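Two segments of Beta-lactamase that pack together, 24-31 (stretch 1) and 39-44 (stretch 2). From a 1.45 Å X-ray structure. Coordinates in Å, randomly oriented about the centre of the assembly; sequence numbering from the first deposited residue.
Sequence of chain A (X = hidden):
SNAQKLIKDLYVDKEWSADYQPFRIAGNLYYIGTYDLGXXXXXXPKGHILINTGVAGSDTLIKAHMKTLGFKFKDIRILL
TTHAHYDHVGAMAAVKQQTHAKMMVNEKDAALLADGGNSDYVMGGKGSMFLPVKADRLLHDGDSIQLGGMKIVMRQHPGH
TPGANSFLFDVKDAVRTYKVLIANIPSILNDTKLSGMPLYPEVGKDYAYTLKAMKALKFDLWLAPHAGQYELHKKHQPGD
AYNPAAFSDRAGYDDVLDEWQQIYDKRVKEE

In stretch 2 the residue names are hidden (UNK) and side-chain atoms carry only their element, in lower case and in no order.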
# COMPACT_ATOMS: atom_id res chain seq x y z
N ARG A 24 10.91 -9.97 9.40
CA ARG A 24 10.75 -10.78 8.19
C ARG A 24 9.36 -11.41 8.22
O ARG A 24 8.96 -12.10 9.21
CB ARG A 24 11.80 -11.88 8.21
CG ARG A 24 11.82 -12.72 6.96
CD ARG A 24 12.88 -13.81 7.19
NE ARG A 24 12.95 -14.72 6.08
CZ ARG A 24 13.33 -15.98 6.18
NH1 ARG A 24 13.50 -16.55 7.37
NH2 ARG A 24 13.36 -16.72 5.09
N ILE A 25 8.57 -11.12 7.19
CA ILE A 25 7.21 -11.70 7.08
C ILE A 25 7.33 -13.12 6.54
O ILE A 25 6.79 -14.06 7.18
CB ILE A 25 6.35 -10.79 6.18
CG1 ILE A 25 6.18 -9.39 6.78
CG2 ILE A 25 5.02 -11.49 5.90
CD1 ILE A 25 5.68 -8.36 5.80
N ALA A 26 7.91 -13.26 5.37
CA ALA A 26 7.93 -14.52 4.60
C ALA A 26 9.03 -14.37 3.57
O ALA A 26 9.00 -13.41 2.80
CB ALA A 26 6.61 -14.78 3.96
N GLY A 27 10.00 -15.29 3.54
CA GLY A 27 11.00 -15.21 2.48
C GLY A 27 11.78 -13.89 2.55
O GLY A 27 12.23 -13.48 3.65
N ASN A 28 11.86 -13.23 1.40
CA ASN A 28 12.55 -11.94 1.18
C ASN A 28 11.61 -10.75 1.35
O ASN A 28 11.94 -9.66 0.84
CB ASN A 28 13.27 -11.95 -0.16
CG ASN A 28 12.36 -12.18 -1.35
OD1 ASN A 28 11.43 -13.01 -1.32
ND2 ASN A 28 12.63 -11.48 -2.43
N LEU A 29 10.45 -10.94 1.95
CA LEU A 29 9.49 -9.84 2.23
C LEU A 29 9.54 -9.47 3.70
O LEU A 29 9.40 -10.36 4.58
CB LEU A 29 8.09 -10.31 1.86
CG LEU A 29 6.98 -9.37 2.30
CD1 LEU A 29 7.01 -8.03 1.59
CD2 LEU A 29 5.61 -10.03 2.13
N TYR A 30 9.80 -8.22 3.96
CA TYR A 30 9.99 -7.68 5.32
C TYR A 30 8.96 -6.56 5.55
O TYR A 30 8.63 -5.76 4.64
CB TYR A 30 11.39 -7.09 5.49
CG TYR A 30 12.48 -8.11 5.32
CD1 TYR A 30 12.93 -8.46 4.05
CD2 TYR A 30 13.05 -8.75 6.40
CE1 TYR A 30 13.89 -9.43 3.86
CE2 TYR A 30 14.07 -9.70 6.22
CZ TYR A 30 14.46 -10.06 4.93
OH TYR A 30 15.47 -10.99 4.70
N TYR A 31 8.56 -6.46 6.81
CA TYR A 31 7.75 -5.35 7.34
C TYR A 31 8.70 -4.30 7.89
O TYR A 31 9.51 -4.61 8.76
CB TYR A 31 6.81 -5.81 8.45
CG TYR A 31 5.83 -4.73 8.88
CD1 TYR A 31 4.62 -4.57 8.22
CD2 TYR A 31 6.13 -3.82 9.90
CE1 TYR A 31 3.74 -3.58 8.58
CE2 TYR A 31 5.24 -2.83 10.27
CZ TYR A 31 4.01 -2.74 9.64
OH TYR A 31 3.11 -1.76 9.95
N UNK A 39 4.50 -0.72 5.39
CA UNK A 39 5.59 -0.38 4.44
C UNK A 39 6.33 -1.68 4.29
O UNK A 39 6.64 -2.30 5.30
c UNK A 39 5.56 3.80 7.28
s UNK A 39 6.81 3.16 6.15
c UNK A 39 6.53 0.70 4.94
c UNK A 39 5.79 1.95 5.30
N UNK A 40 6.46 -2.13 3.05
CA UNK A 40 6.92 -3.49 2.77
C UNK A 40 8.18 -3.42 1.92
O UNK A 40 8.24 -2.65 0.96
c UNK A 40 2.35 -3.23 3.24
c UNK A 40 3.53 -3.28 2.52
c UNK A 40 4.32 -5.01 3.95
c UNK A 40 3.13 -4.96 4.66
c UNK A 40 5.80 -4.26 2.08
c UNK A 40 2.19 -4.02 4.33
c UNK A 40 4.51 -4.18 2.86
N UNK A 41 9.16 -4.22 2.30
CA UNK A 41 10.47 -4.25 1.61
C UNK A 41 10.65 -5.63 1.00
O UNK A 41 10.53 -6.63 1.73
c UNK A 41 13.23 -2.75 1.15
c UNK A 41 14.01 -4.11 3.14
c UNK A 41 11.60 -3.97 2.61
c UNK A 41 13.00 -3.96 2.00
N UNK A 42 10.88 -5.71 -0.31
CA UNK A 42 11.19 -6.97 -1.00
C UNK A 42 12.65 -6.87 -1.44
O UNK A 42 13.00 -5.96 -2.18
c UNK A 42 10.70 -8.38 -3.01
c UNK A 42 7.90 -7.09 -2.89
c UNK A 42 10.27 -7.15 -2.19
c UNK A 42 8.81 -7.22 -1.76
N UNK A 43 13.47 -7.77 -0.95
CA UNK A 43 14.94 -7.71 -1.17
C UNK A 43 15.31 -8.63 -2.32
O UNK A 43 14.76 -9.73 -2.39
c UNK A 43 15.70 -8.05 0.09
o UNK A 43 15.39 -9.38 0.55
c UNK A 43 15.42 -7.03 1.18
N UNK A 44 16.25 -8.20 -3.12
CA UNK A 44 16.74 -9.06 -4.23
C UNK A 44 18.23 -8.81 -4.41
O UNK A 44 18.80 -7.79 -3.96
c UNK A 44 14.59 -8.40 -5.42
o UNK A 44 16.75 -7.84 -6.34
c UNK A 44 16.04 -8.82 -5.57
O HOH W 1 16.72 -11.13 2.26

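Position 39 carries four side-chain atoms in an unbranched chain: two carbons, a sulfur and a terminal carbon. A thioether in that order is methionine, M39. Its CA-to-CB bond points sideways and its side chain comes no nearer to stretch 1 than 6.2 Å, from M39 CB to Y31 C, so contact falls to the backbone: M39 O lies over one face of the Y31 ring and 3.8 Å from Y31 CA.

Position 40 has one carbon followed by a ring of six carbons, with no oxygen attached, which excludes tyrosine and identifies phenylalanine, F40. Its ring meets Y31 obliquely, with centroids 5.9 Å apart, planes at 78° and F40 CE1 3.9 Å from Y31 CD1. I25 CD1 sits at the ring edge, 4.1 Å from F40 CD1, while L29 CD1 is 4.0 Å from F40 CB.

Position 41 shows four carbons forked at the second, the pattern of leucine, L41. It projects to the same sheet face as Y30, with Y30 CB 4.3 Å from L41 CB. Its backbone forms both hydrogen bonds of an antiparallel pair: Y30 N to L41 O, 2.8 Å and 163° at the hydrogen, and L41 N to Y30 O, 2.9 Å and 172°.

Position 42 also has four carbons, but the fork is at the first and one arm is two carbons long. That is isoleucine, I42. It shares a face with L29, whose CD1 is 3.9 Å from I42 CG1, and I42 CA makes a CA-H...O contact of 3.3 Å with N28 O.

Position 43 has one carbon carrying an oxygen and a carbon: threonine, T43. T43 N donates to N28 O at 3.0 Å, and N28 ND2 donates to T43 O at 2.8 Å and 177°. T43 OG1 lies at the edge of the Y30 ring, 3.6 Å from Y30 CE1; the O of one water bridges T43 OG1 (2.8 Å) and Y30 OH (2.7 Å).

Position 44 has one carbon carrying an oxygen and a carbon, again threonine, T44. The closest approach of its side chain to stretch 1 is 4.7 Å, from T44 CG2 to N28 ND2.

The contact is an antiparallel strand pairing, with N-to-C directions at 155°. Paired side chains alternate between faces: L29, Y31, F40 and I42 on one, Y30 and L41 on the other. N28 lies in the type II' turn from A26 to L29, and its backbone O and side-chain ND2 both hydrogen-bond T43. Backbone hydrogen bonds fix the register, while most apolar side-chain contacts lie on the L29 face; together the stretches bury 474 Å².

Stretch 2 (39-44) MFLITT
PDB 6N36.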